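PDB 5B89: cysteine desulfurase from Thermococcus onnurineus, which probably catalyses the pyridoxal-phosphate-dependent transfer of sulfur from L-cysteine to a sulfur carrier, leaving L-alanine. Local coordinates for residues B[80-92]-B[291-305]. Numbering follows the deposited sequence.
Sequences HKYEESRKIVADF and IGGAIGLAAGIRYIE
I301 lays CG1 over one face of the F92 ring in a CH-pi contact, 4.2 Å from the centroid, while its CG2 sits 3.6 Å from F92 CD1. One face of the R302 guanidinium carries I88 CG1, 3.7 Å from NH2; at its edge, in plane, comes E305 CD, and OE2 accepts from NH1 in a salt bridge through its syn lone pair at 2.9 Å. E305 OE1 and I88 O share a water, which donates to both. At the Y82 ring edge stands A294 CB; the phenol OH is held by E285. In this class-V aminotransferase fold, segments 80-92 and 291-305 of helices 73-93 and 291-307 cross at 44°, their axes approaching to 8.5 Å; the shortest CA-CA distance of the register is S85 to A298, 4.9 Å. S85 OG, turned beside its own backbone N (chi1 -67°), bonds back to K81 O at 2.7 Å, which pays for a buried hydroxyl packed against A298 CB. I88 slides past I301, CG2 to CG2, and sets CD1 on A298 CB. Cutting I88 back to an alanine is likely to open a gap between A298 and I301 and uncover one R302 guanidinium face. V89 CG2 reaches I301 CD1 and L297 CD2, and L309 of helix 309-329 touches F92 and I304.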
loop_
_atom_site.group_PDB
_atom_site.type_symbol
_atom_site.label_atom_id
_atom_site.label_comp_id
_atom_site.label_asym_id
_atom_site.label_seq_id
_atom_site.Cartn_x
_atom_site.Cartn_y
_atom_site.Cartn_z
ATOM N N HIS B 80 4.481 -0.015 19.114
ATOM C CA HIS B 80 3.740 -1.057 19.896
ATOM C C HIS B 80 2.469 -1.407 19.238
ATOM O O HIS B 80 2.174 -2.627 19.108
ATOM C CB HIS B 80 3.483 -0.524 21.289
ATOM C CG HIS B 80 2.382 -1.202 22.089
ATOM N ND1 HIS B 80 2.591 -2.417 22.717
ATOM C CD2 HIS B 80 1.090 -0.870 22.334
ATOM C CE1 HIS B 80 1.470 -2.804 23.299
ATOM N NE2 HIS B 80 0.545 -1.880 23.093
ATOM N N LYS B 81 1.648 -0.450 18.765
ATOM C CA LYS B 81 0.359 -0.747 18.150
ATOM C C LYS B 81 0.582 -1.446 16.780
ATOM O O LYS B 81 -0.251 -2.325 16.396
ATOM C CB LYS B 81 -0.510 0.508 18.008
ATOM C CG LYS B 81 -0.973 1.004 19.362
ATOM C CD LYS B 81 -1.962 0.143 20.048
ATOM C CE LYS B 81 -3.249 0.136 19.411
ATOM N NZ LYS B 81 -4.308 -0.677 20.103
ATOM N N TYR B 82 1.593 -1.113 16.023
ATOM C CA TYR B 82 1.882 -1.781 14.751
ATOM C C TYR B 82 2.276 -3.260 14.986
ATOM O O TYR B 82 1.750 -4.144 14.332
ATOM C CB TYR B 82 2.994 -1.021 13.982
ATOM C CG TYR B 82 3.370 -1.577 12.633
ATOM C CD1 TYR B 82 2.397 -1.671 11.627
ATOM C CD2 TYR B 82 4.613 -2.017 12.326
ATOM C CE1 TYR B 82 2.723 -2.130 10.416
ATOM C CE2 TYR B 82 4.908 -2.517 11.057
ATOM C CZ TYR B 82 3.916 -2.605 10.149
ATOM O OH TYR B 82 4.172 -3.102 8.852
ATOM N N GLU B 83 3.165 -3.499 15.935
ATOM C CA GLU B 83 3.528 -4.890 16.347
ATOM C C GLU B 83 2.307 -5.579 16.869
ATOM O O GLU B 83 2.113 -6.803 16.524
ATOM C CB GLU B 83 4.614 -4.810 17.402
ATOM C CG GLU B 83 5.944 -4.339 16.926
ATOM C CD GLU B 83 6.955 -4.176 18.082
ATOM O OE1 GLU B 83 6.560 -4.159 19.300
ATOM O OE2 GLU B 83 8.113 -3.934 17.738
ATOM N N GLU B 84 1.494 -4.984 17.720
ATOM C CA GLU B 84 0.221 -5.620 18.189
ATOM C C GLU B 84 -0.638 -6.092 16.982
ATOM O O GLU B 84 -1.249 -7.174 16.996
ATOM C CB GLU B 84 -0.534 -4.759 19.135
ATOM C CG GLU B 84 -1.849 -5.254 19.610
ATOM C CD GLU B 84 -2.752 -4.172 20.236
ATOM O OE1 GLU B 84 -3.339 -3.262 19.606
ATOM O OE2 GLU B 84 -2.991 -4.284 21.491
ATOM N N SER B 85 -0.751 -5.232 15.964
ATOM C CA SER B 85 -1.608 -5.490 14.831
ATOM C C SER B 85 -1.002 -6.673 14.066
ATOM O O SER B 85 -1.807 -7.504 13.651
ATOM C CB SER B 85 -1.578 -4.199 13.946
ATOM O OG SER B 85 -2.188 -3.115 14.622
ATOM N N ARG B 86 0.288 -6.782 13.895
ATOM C CA ARG B 86 0.845 -7.913 13.231
ATOM C C ARG B 86 0.553 -9.198 14.035
ATOM O O ARG B 86 0.275 -10.200 13.468
ATOM C CB ARG B 86 2.347 -7.797 13.082
ATOM C CG ARG B 86 2.955 -8.761 12.082
ATOM C CD ARG B 86 4.466 -8.805 12.115
ATOM N NE ARG B 86 5.094 -7.513 11.923
ATOM C CZ ARG B 86 5.245 -6.918 10.764
ATOM N NH1 ARG B 86 4.823 -7.431 9.632
ATOM N NH2 ARG B 86 5.821 -5.739 10.762
ATOM N N LYS B 87 0.679 -9.131 15.354
ATOM C CA LYS B 87 0.324 -10.337 16.178
ATOM C C LYS B 87 -1.097 -10.696 16.004
ATOM O O LYS B 87 -1.438 -11.917 16.001
ATOM C CB LYS B 87 0.709 -10.057 17.659
ATOM C CG LYS B 87 0.568 -11.331 18.511
ATOM C CD LYS B 87 1.577 -12.396 18.187
ATOM C CE LYS B 87 1.405 -13.511 19.197
ATOM N NZ LYS B 87 2.277 -14.596 18.756
ATOM N N ILE B 88 -2.033 -9.764 16.004
ATOM C CA ILE B 88 -3.445 -10.052 15.849
ATOM C C ILE B 88 -3.664 -10.772 14.483
ATOM O O ILE B 88 -4.465 -11.692 14.393
ATOM C CB ILE B 88 -4.318 -8.768 16.034
ATOM C CG1 ILE B 88 -4.320 -8.389 17.516
ATOM C CG2 ILE B 88 -5.687 -8.899 15.475
ATOM C CD1 ILE B 88 -4.794 -6.950 17.756
ATOM N N VAL B 89 -3.042 -10.279 13.401
ATOM C CA VAL B 89 -3.214 -10.893 12.086
ATOM C C VAL B 89 -2.631 -12.322 12.140
ATOM O O VAL B 89 -3.237 -13.258 11.611
ATOM C CB VAL B 89 -2.471 -10.046 11.031
ATOM C CG1 VAL B 89 -2.465 -10.809 9.710
ATOM C CG2 VAL B 89 -3.175 -8.729 10.877
ATOM N N ALA B 90 -1.467 -12.466 12.707
ATOM C CA ALA B 90 -0.826 -13.819 12.833
ATOM C C ALA B 90 -1.762 -14.760 13.551
ATOM O O ALA B 90 -2.023 -15.880 13.030
ATOM C CB ALA B 90 0.488 -13.695 13.544
ATOM N N ASP B 91 -2.274 -14.368 14.687
ATOM C CA ASP B 91 -3.155 -15.251 15.404
ATOM C C ASP B 91 -4.431 -15.586 14.639
ATOM O O ASP B 91 -4.901 -16.659 14.756
ATOM C CB ASP B 91 -3.487 -14.757 16.806
ATOM C CG ASP B 91 -2.310 -14.734 17.729
ATOM O OD1 ASP B 91 -1.362 -15.417 17.534
ATOM O OD2 ASP B 91 -2.396 -14.016 18.703
ATOM N N PHE B 92 -4.957 -14.655 13.875
ATOM C CA PHE B 92 -6.179 -14.869 13.133
ATOM C C PHE B 92 -6.050 -16.029 12.128
ATOM O O PHE B 92 -6.972 -16.706 11.942
ATOM C CB PHE B 92 -6.536 -13.540 12.419
ATOM C CG PHE B 92 -7.830 -13.539 11.644
ATOM C CD1 PHE B 92 -9.014 -13.750 12.266
ATOM C CD2 PHE B 92 -7.831 -13.237 10.340
ATOM C CE1 PHE B 92 -10.185 -13.702 11.562
ATOM C CE2 PHE B 92 -8.993 -13.167 9.635
ATOM C CZ PHE B 92 -10.161 -13.407 10.248
ATOM N N ILE B 291 0.850 2.105 8.525
ATOM C CA ILE B 291 0.666 1.927 9.958
ATOM C C ILE B 291 -0.801 2.050 10.323
ATOM O O ILE B 291 -1.411 1.229 11.043
ATOM C CB ILE B 291 1.505 2.956 10.717
ATOM C CG1 ILE B 291 2.933 2.758 10.350
ATOM C CG2 ILE B 291 1.252 2.866 12.229
ATOM C CD1 ILE B 291 3.769 3.999 10.612
ATOM N N GLY B 292 -1.511 3.074 9.834
ATOM C CA GLY B 292 -2.895 3.257 10.101
ATOM C C GLY B 292 -3.748 2.112 9.618
ATOM O O GLY B 292 -4.704 1.749 10.256
ATOM N N GLY B 293 -3.365 1.647 8.427
ATOM C CA GLY B 293 -4.150 0.549 7.869
ATOM C C GLY B 293 -3.946 -0.769 8.604
ATOM O O GLY B 293 -4.909 -1.496 8.774
ATOM N N ALA B 294 -2.751 -1.064 9.053
ATOM C CA ALA B 294 -2.520 -2.284 9.886
ATOM C C ALA B 294 -3.292 -2.186 11.162
ATOM O O ALA B 294 -3.944 -3.150 11.629
ATOM C CB ALA B 294 -1.067 -2.433 10.168
ATOM N N ILE B 295 -3.362 -1.014 11.803
ATOM C CA ILE B 295 -4.153 -0.814 13.012
ATOM C C ILE B 295 -5.606 -0.994 12.731
ATOM O O ILE B 295 -6.351 -1.609 13.511
ATOM C CB ILE B 295 -3.788 0.575 13.618
ATOM C CG1 ILE B 295 -2.377 0.536 14.168
ATOM C CG2 ILE B 295 -4.827 1.016 14.705
ATOM C CD1 ILE B 295 -1.726 1.933 14.451
ATOM N N GLY B 296 -6.074 -0.461 11.611
ATOM C CA GLY B 296 -7.453 -0.683 11.214
ATOM C C GLY B 296 -7.834 -2.142 10.932
ATOM O O GLY B 296 -8.933 -2.583 11.326
ATOM N N LEU B 297 -6.886 -2.784 10.294
ATOM C CA LEU B 297 -7.125 -4.228 10.010
ATOM C C LEU B 297 -7.191 -5.003 11.310
ATOM O O LEU B 297 -8.080 -5.855 11.417
ATOM C CB LEU B 297 -6.050 -4.760 9.074
ATOM C CG LEU B 297 -6.085 -6.294 8.805
ATOM C CD1 LEU B 297 -7.412 -6.703 8.304
ATOM C CD2 LEU B 297 -4.970 -6.689 7.881
ATOM N N ALA B 298 -6.314 -4.748 12.251
ATOM C CA ALA B 298 -6.369 -5.447 13.575
ATOM C C ALA B 298 -7.663 -5.143 14.241
ATOM O O ALA B 298 -8.305 -6.065 14.812
ATOM C CB ALA B 298 -5.171 -5.053 14.404
ATOM N N ALA B 299 -8.218 -3.952 14.130
ATOM C CA ALA B 299 -9.514 -3.654 14.673
ATOM C C ALA B 299 -10.590 -4.356 13.986
ATOM O O ALA B 299 -11.511 -4.830 14.662
ATOM C CB ALA B 299 -9.753 -2.096 14.645
ATOM N N GLY B 300 -10.550 -4.539 12.675
ATOM C CA GLY B 300 -11.554 -5.333 11.932
ATOM C C GLY B 300 -11.468 -6.769 12.351
ATOM O O GLY B 300 -12.571 -7.328 12.600
ATOM N N ILE B 301 -10.297 -7.307 12.499
ATOM C CA ILE B 301 -10.194 -8.703 12.952
ATOM C C ILE B 301 -10.742 -8.835 14.356
ATOM O O ILE B 301 -11.515 -9.827 14.624
ATOM C CB ILE B 301 -8.789 -9.130 12.840
ATOM C CG1 ILE B 301 -8.406 -9.382 11.377
ATOM C CG2 ILE B 301 -8.548 -10.421 13.643
ATOM C CD1 ILE B 301 -6.941 -9.479 11.146
ATOM N N ARG B 302 -10.454 -7.923 15.270
ATOM C CA ARG B 302 -11.076 -8.028 16.573
ATOM C C ARG B 302 -12.609 -7.925 16.543
ATOM O O ARG B 302 -13.294 -8.567 17.313
ATOM C CB ARG B 302 -10.503 -6.976 17.506
ATOM C CG ARG B 302 -9.115 -7.304 17.951
ATOM C CD ARG B 302 -9.123 -8.494 18.915
ATOM N NE ARG B 302 -7.931 -8.513 19.731
ATOM C CZ ARG B 302 -7.142 -9.539 19.841
ATOM N NH1 ARG B 302 -7.422 -10.630 19.139
ATOM N NH2 ARG B 302 -6.074 -9.475 20.622
ATOM N N TYR B 303 -13.133 -7.120 15.644
ATOM C CA TYR B 303 -14.553 -6.986 15.498
ATOM C C TYR B 303 -15.151 -8.320 14.975
ATOM O O TYR B 303 -16.158 -8.750 15.424
ATOM C CB TYR B 303 -14.845 -5.792 14.562
ATOM C CG TYR B 303 -16.250 -5.354 14.472
ATOM C CD1 TYR B 303 -16.766 -4.462 15.370
ATOM C CD2 TYR B 303 -17.043 -5.783 13.464
ATOM C CE1 TYR B 303 -18.073 -4.064 15.276
ATOM C CE2 TYR B 303 -18.332 -5.407 13.368
ATOM C CZ TYR B 303 -18.857 -4.552 14.292
ATOM O OH TYR B 303 -20.156 -4.228 14.154
ATOM N N ILE B 304 -14.476 -8.907 14.024
ATOM C CA ILE B 304 -14.910 -10.167 13.442
ATOM C C ILE B 304 -14.865 -11.265 14.527
ATOM O O ILE B 304 -15.703 -12.093 14.573
ATOM C CB ILE B 304 -13.974 -10.576 12.253
ATOM C CG1 ILE B 304 -14.218 -9.770 10.978
ATOM C CG2 ILE B 304 -14.087 -12.051 11.891
ATOM C CD1 ILE B 304 -15.581 -9.843 10.361
ATOM N N GLU B 305 -13.866 -11.215 15.371
ATOM C CA GLU B 305 -13.682 -12.263 16.482
ATOM C C GLU B 305 -14.804 -12.087 17.475
ATOM O O GLU B 305 -15.297 -13.176 18.004
ATOM C CB GLU B 305 -12.291 -12.145 17.105
ATOM C CG GLU B 305 -11.240 -12.638 16.120
ATOM C CD GLU B 305 -9.784 -12.400 16.532
ATOM O OE1 GLU B 305 -8.869 -13.033 15.855
ATOM O OE2 GLU B 305 -9.608 -11.510 17.406
HETATM O O HOH W 1 -6.315 -12.455 16.399
#